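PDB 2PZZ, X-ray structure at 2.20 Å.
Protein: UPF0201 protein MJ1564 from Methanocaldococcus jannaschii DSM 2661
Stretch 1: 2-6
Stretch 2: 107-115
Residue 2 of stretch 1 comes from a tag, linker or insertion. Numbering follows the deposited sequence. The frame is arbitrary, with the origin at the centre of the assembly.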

ATOM      1  N   LEU A   2      25.519  11.094 -11.757  1.00 42.66           N
ATOM      2  CA  LEU A   2      24.241  10.343 -11.537  1.00 42.29           C
ATOM      3  C   LEU A   2      23.419  10.977 -10.415  1.00 41.28           C
ATOM      4  O   LEU A   2      23.963  11.581  -9.495  1.00 42.81           O
ATOM      5  N   GLU A   3      22.103  10.855 -10.501  1.00 41.60           N
ATOM      6  CA  GLU A   3      21.228  11.402  -9.476  1.00 41.53           C
ATOM      7  C   GLU A   3      19.917  10.617  -9.435  1.00 40.40           C
ATOM      8  O   GLU A   3      19.294  10.376 -10.466  1.00 40.88           O
ATOM      9  N   VAL A   4      19.515  10.212  -8.236  1.00 37.49           N
ATOM     10  CA  VAL A   4      18.296   9.431  -8.040  1.00 32.60           C
ATOM     11  C   VAL A   4      17.224  10.290  -7.401  1.00 33.39           C
ATOM     12  O   VAL A   4      17.473  10.939  -6.384  1.00 32.85           O
ATOM     13  N   ILE A   5      16.032  10.315  -7.999  1.00 32.62           N
ATOM     14  CA  ILE A   5      14.922  11.082  -7.430  1.00 29.88           C
ATOM     15  C   ILE A   5      13.977  10.052  -6.808  1.00 29.08           C
ATOM     16  O   ILE A   5      13.659   9.059  -7.438  1.00 29.08           O
ATOM     17  N   ILE A   6      13.515  10.304  -5.587  1.00 29.57           N
ATOM     18  CA  ILE A   6      12.632   9.370  -4.892  1.00 29.85           C
ATOM     19  C   ILE A   6      11.365  10.016  -4.355  1.00 30.30           C
ATOM     20  O   ILE A   6      11.420  11.084  -3.758  1.00 32.70           O
ATOM     21  N   LYS A 107      13.595   7.461  -9.967  1.00 33.01           N
ATOM     22  CA  LYS A 107      14.107   8.004 -11.223  1.00 35.27           C
ATOM     23  C   LYS A 107      15.617   8.218 -11.137  1.00 34.72           C
ATOM     24  O   LYS A 107      16.113   8.952 -10.274  1.00 34.48           O
ATOM     25  N   ILE A 108      16.351   7.566 -12.026  1.00 34.77           N
ATOM     26  CA  ILE A 108      17.795   7.698 -12.060  1.00 35.93           C
ATOM     27  C   ILE A 108      18.163   8.585 -13.248  1.00 39.23           C
ATOM     28  O   ILE A 108      17.915   8.214 -14.398  1.00 39.10           O
ATOM     29  N   LEU A 109      18.749   9.748 -12.964  1.00 38.72           N
ATOM     30  CA  LEU A 109      19.124  10.706 -14.002  1.00 41.54           C
ATOM     31  C   LEU A 109      20.629  10.731 -14.255  1.00 41.93           C
ATOM     32  O   LEU A 109      21.426  10.870 -13.328  1.00 43.07           O
ATOM     33  N   ALA A 110      21.013  10.592 -15.517  1.00 41.52           N
ATOM     34  CA  ALA A 110      22.425  10.623 -15.896  1.00 41.65           C
ATOM     35  C   ALA A 110      22.797  12.080 -16.159  1.00 41.57           C
ATOM     36  O   ALA A 110      21.990  12.819 -16.711  1.00 41.57           O
ATOM     37  N   ASP A 111      23.992  12.513 -15.759  1.00 42.91           N
ATOM     38  CA  ASP A 111      24.353  13.899 -16.035  1.00 44.54           C
ATOM     39  C   ASP A 111      24.855  13.999 -17.467  1.00 44.33           C
ATOM     40  O   ASP A 111      24.989  12.982 -18.150  1.00 42.72           O
ATOM     41  N   GLU A 112      25.116  15.223 -17.916  1.00 43.93           N
ATOM     42  CA  GLU A 112      25.588  15.478 -19.273  1.00 43.81           C
ATOM     43  C   GLU A 112      26.822  14.680 -19.698  1.00 42.78           C
ATOM     44  O   GLU A 112      27.096  14.563 -20.891  1.00 42.38           O
ATOM     45  N   ASN A 113      27.571  14.128 -18.747  1.00 43.24           N
ATOM     46  CA  ASN A 113      28.767  13.369 -19.116  1.00 44.43           C
ATOM     47  C   ASN A 113      28.629  11.873 -18.905  1.00 45.21           C
ATOM     48  O   ASN A 113      29.587  11.117 -19.107  1.00 46.39           O
ATOM     49  N   GLU A 114      27.432  11.450 -18.510  1.00 44.56           N
ATOM     50  CA  GLU A 114      27.136  10.039 -18.286  1.00 45.68           C
ATOM     51  C   GLU A 114      26.231   9.491 -19.395  1.00 45.09           C
ATOM     52  O   GLU A 114      25.458  10.233 -20.003  1.00 45.70           O
ATOM     53  N   ASP A 115      26.341   8.196 -19.657  1.00 43.64           N
ATOM     54  CA  ASP A 115      25.511   7.518 -20.651  1.00 44.65           C
ATOM     55  C   ASP A 115      24.533   6.683 -19.816  1.00 44.15           C
ATOM     56  O   ASP A 115      24.956   5.825 -19.043  1.00 41.46           O
TER

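The two stretches pair as neighbouring antiparallel strands, so their side chains meet on the two faces of a sheet. Two hydrogen-bonded pairs hold the backbones together. Glu 3 N gives to Leu 109 O at 2.9 Å, and Leu 109 N gives to Glu 3 O at 2.6 Å. Ile 5 N gives to Lys 107 O at 2.7 Å, and Lys 107 N gives to Ile 5 O at 3.0 Å. Between them Val 4 faces Ile 108 without such bonds.

Glu 3, Ile 5, Lys 107 and Leu 109 share one face. Ile 5 (m, m) sits beside Lys 107, with the CB of Ile 5 4.0 Å from the CB of Lys 107. Its CG1 branch leans diagonally across the strands, and Ile 5 CG1 lies 3.8 Å from Leu 109 CD1. Leu 109 (m, t) reaches back to meet it, filling the space beside that branch. Glu 3 has chi1 t, and its carboxylate leads away from the other strand. Lys 107 (t, t, m, m) likewise carries its amine away, so its contact here is made near the backbone.

On the other face lie Val 4 and Ile 108, both buried. Val 4 (t) brings CG2 to 4.2 Å from Ile 108 CG1. Ile 108 (m, t) also meets Leu 2, a tag residue with rotamer t, t: Leu 2 CG is 4.2 Å from Ile 108 CG2. Val 4 thus lies nearer the CG1 branch of Ile 108, and Leu 2 nearer the CG2 methyl.

Beyond the strand, Asp 111 (p) and Glu 114 (m, m) lie on one side of the Leu 2 backbone nitrogen, at loose range. Leu 2 N is 4.2 Å from Asp 111 OD2 and 4.4 Å from Glu 114 CG. Asp 111 OD1 instead accepts a 2.7 Å hydrogen bond from Asn 113 N within the turn.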

ATOM      1  CB  LEU A   2      24.570   8.877 -11.214  1.00 42.44           C
ATOM      2  CG  LEU A   2      23.529   7.852 -10.736  1.00 43.63           C
ATOM      3  CD1 LEU A   2      24.142   6.453 -10.772  1.00 40.72           C
ATOM      4  CD2 LEU A   2      23.057   8.183  -9.328  1.00 40.69           C
ATOM      5  CB  GLU A   3      20.972  12.881  -9.742  1.00 41.86           C
ATOM      6  CG  GLU A   3      20.068  13.544  -8.720  1.00 48.01           C
ATOM      7  CD  GLU A   3      20.428  15.003  -8.465  1.00 51.04           C
ATOM      8  OE1 GLU A   3      19.540  15.760  -8.023  1.00 52.64           O
ATOM      9  OE2 GLU A   3      21.598  15.393  -8.685  1.00 53.72           O
ATOM     10  CB  VAL A   4      18.562   8.215  -7.112  1.00 31.91           C
ATOM     11  CG1 VAL A   4      17.336   7.296  -7.058  1.00 28.33           C
ATOM     12  CG2 VAL A   4      19.774   7.456  -7.600  1.00 28.41           C
ATOM     13  CB  ILE A   5      14.128  11.857  -8.503  1.00 30.65           C
ATOM     14  CG1 ILE A   5      15.075  12.634  -9.428  1.00 33.48           C
ATOM     15  CG2 ILE A   5      13.142  12.793  -7.820  1.00 25.85           C
ATOM     16  CD1 ILE A   5      16.043  13.562  -8.719  1.00 36.72           C
ATOM     17  CB  ILE A   6      13.368   8.716  -3.699  1.00 30.38           C
ATOM     18  CG1 ILE A   6      14.528   7.890  -4.229  1.00 33.83           C
ATOM     19  CG2 ILE A   6      12.433   7.852  -2.893  1.00 30.17           C
ATOM     20  CD1 ILE A   6      14.115   6.931  -5.308  1.00 41.30           C
ATOM     21  CB  LYS A 107      13.418   9.339 -11.522  1.00 38.31           C
ATOM     22  CG  LYS A 107      13.430   9.751 -12.980  1.00 43.03           C
ATOM     23  CD  LYS A 107      12.944  11.191 -13.156  1.00 47.16           C
ATOM     24  CE  LYS A 107      11.606  11.443 -12.474  1.00 51.13           C
ATOM     25  NZ  LYS A 107      10.498  10.705 -13.138  1.00 57.07           N
ATOM     26  CB  ILE A 108      18.460   6.335 -12.225  1.00 35.56           C
ATOM     27  CG1 ILE A 108      18.204   5.484 -10.978  1.00 35.76           C
ATOM     28  CG2 ILE A 108      19.947   6.516 -12.487  1.00 35.14           C
ATOM     29  CD1 ILE A 108      18.588   4.010 -11.134  1.00 37.11           C
ATOM     30  CB  LEU A 109      18.664  12.115 -13.608  1.00 41.13           C
ATOM     31  CG  LEU A 109      17.272  12.263 -12.981  1.00 44.32           C
ATOM     32  CD1 LEU A 109      17.057  13.708 -12.532  1.00 44.24           C
ATOM     33  CD2 LEU A 109      16.199  11.853 -13.983  1.00 47.73           C
ATOM     34  CB  ALA A 110      22.643   9.799 -17.156  1.00 40.39           C
ATOM     35  CB  ASP A 111      25.396  14.452 -15.043  1.00 45.55           C
ATOM     36  CG  ASP A 111      26.770  13.803 -15.168  1.00 46.51           C
ATOM     37  OD1 ASP A 111      27.116  13.237 -16.225  1.00 49.45           O
ATOM     38  OD2 ASP A 111      27.532  13.887 -14.183  1.00 46.84           O
ATOM     39  CB  GLU A 112      25.869  16.977 -19.450  1.00 46.43           C
ATOM     40  CG  GLU A 112      26.905  17.540 -18.463  1.00 50.66           C
ATOM     41  CD  GLU A 112      27.224  19.015 -18.693  1.00 53.27           C
ATOM     42  OE1 GLU A 112      27.662  19.682 -17.727  1.00 55.49           O
ATOM     43  OE2 GLU A 112      27.051  19.507 -19.830  1.00 53.04           O
ATOM     44  CB  ASN A 113      29.981  13.893 -18.351  1.00 44.60           C
ATOM     45  CG  ASN A 113      30.126  15.395 -18.466  1.00 45.15           C
ATOM     46  OD1 ASN A 113      30.103  15.952 -19.570  1.00 44.11           O
ATOM     47  ND2 ASN A 113      30.271  16.063 -17.329  1.00 44.04           N
ATOM     48  CB  GLU A 114      26.426   9.855 -16.937  1.00 47.88           C
ATOM     49  CG  GLU A 114      27.293  10.086 -15.701  1.00 50.30           C
ATOM     50  CD  GLU A 114      28.340   9.002 -15.504  1.00 53.53           C
ATOM     51  OE1 GLU A 114      28.278   7.971 -16.212  1.00 54.49           O
ATOM     52  OE2 GLU A 114      29.221   9.176 -14.631  1.00 54.75           O
ATOM     53  CB  ASP A 115      26.369   6.598 -21.526  1.00 47.23           C
ATOM     54  CG  ASP A 115      25.576   5.947 -22.653  1.00 50.78           C
ATOM     55  OD1 ASP A 115      24.332   5.910 -22.578  1.00 51.75           O
ATOM     56  OD2 ASP A 115      26.203   5.453 -23.615  1.00 53.61           O
TER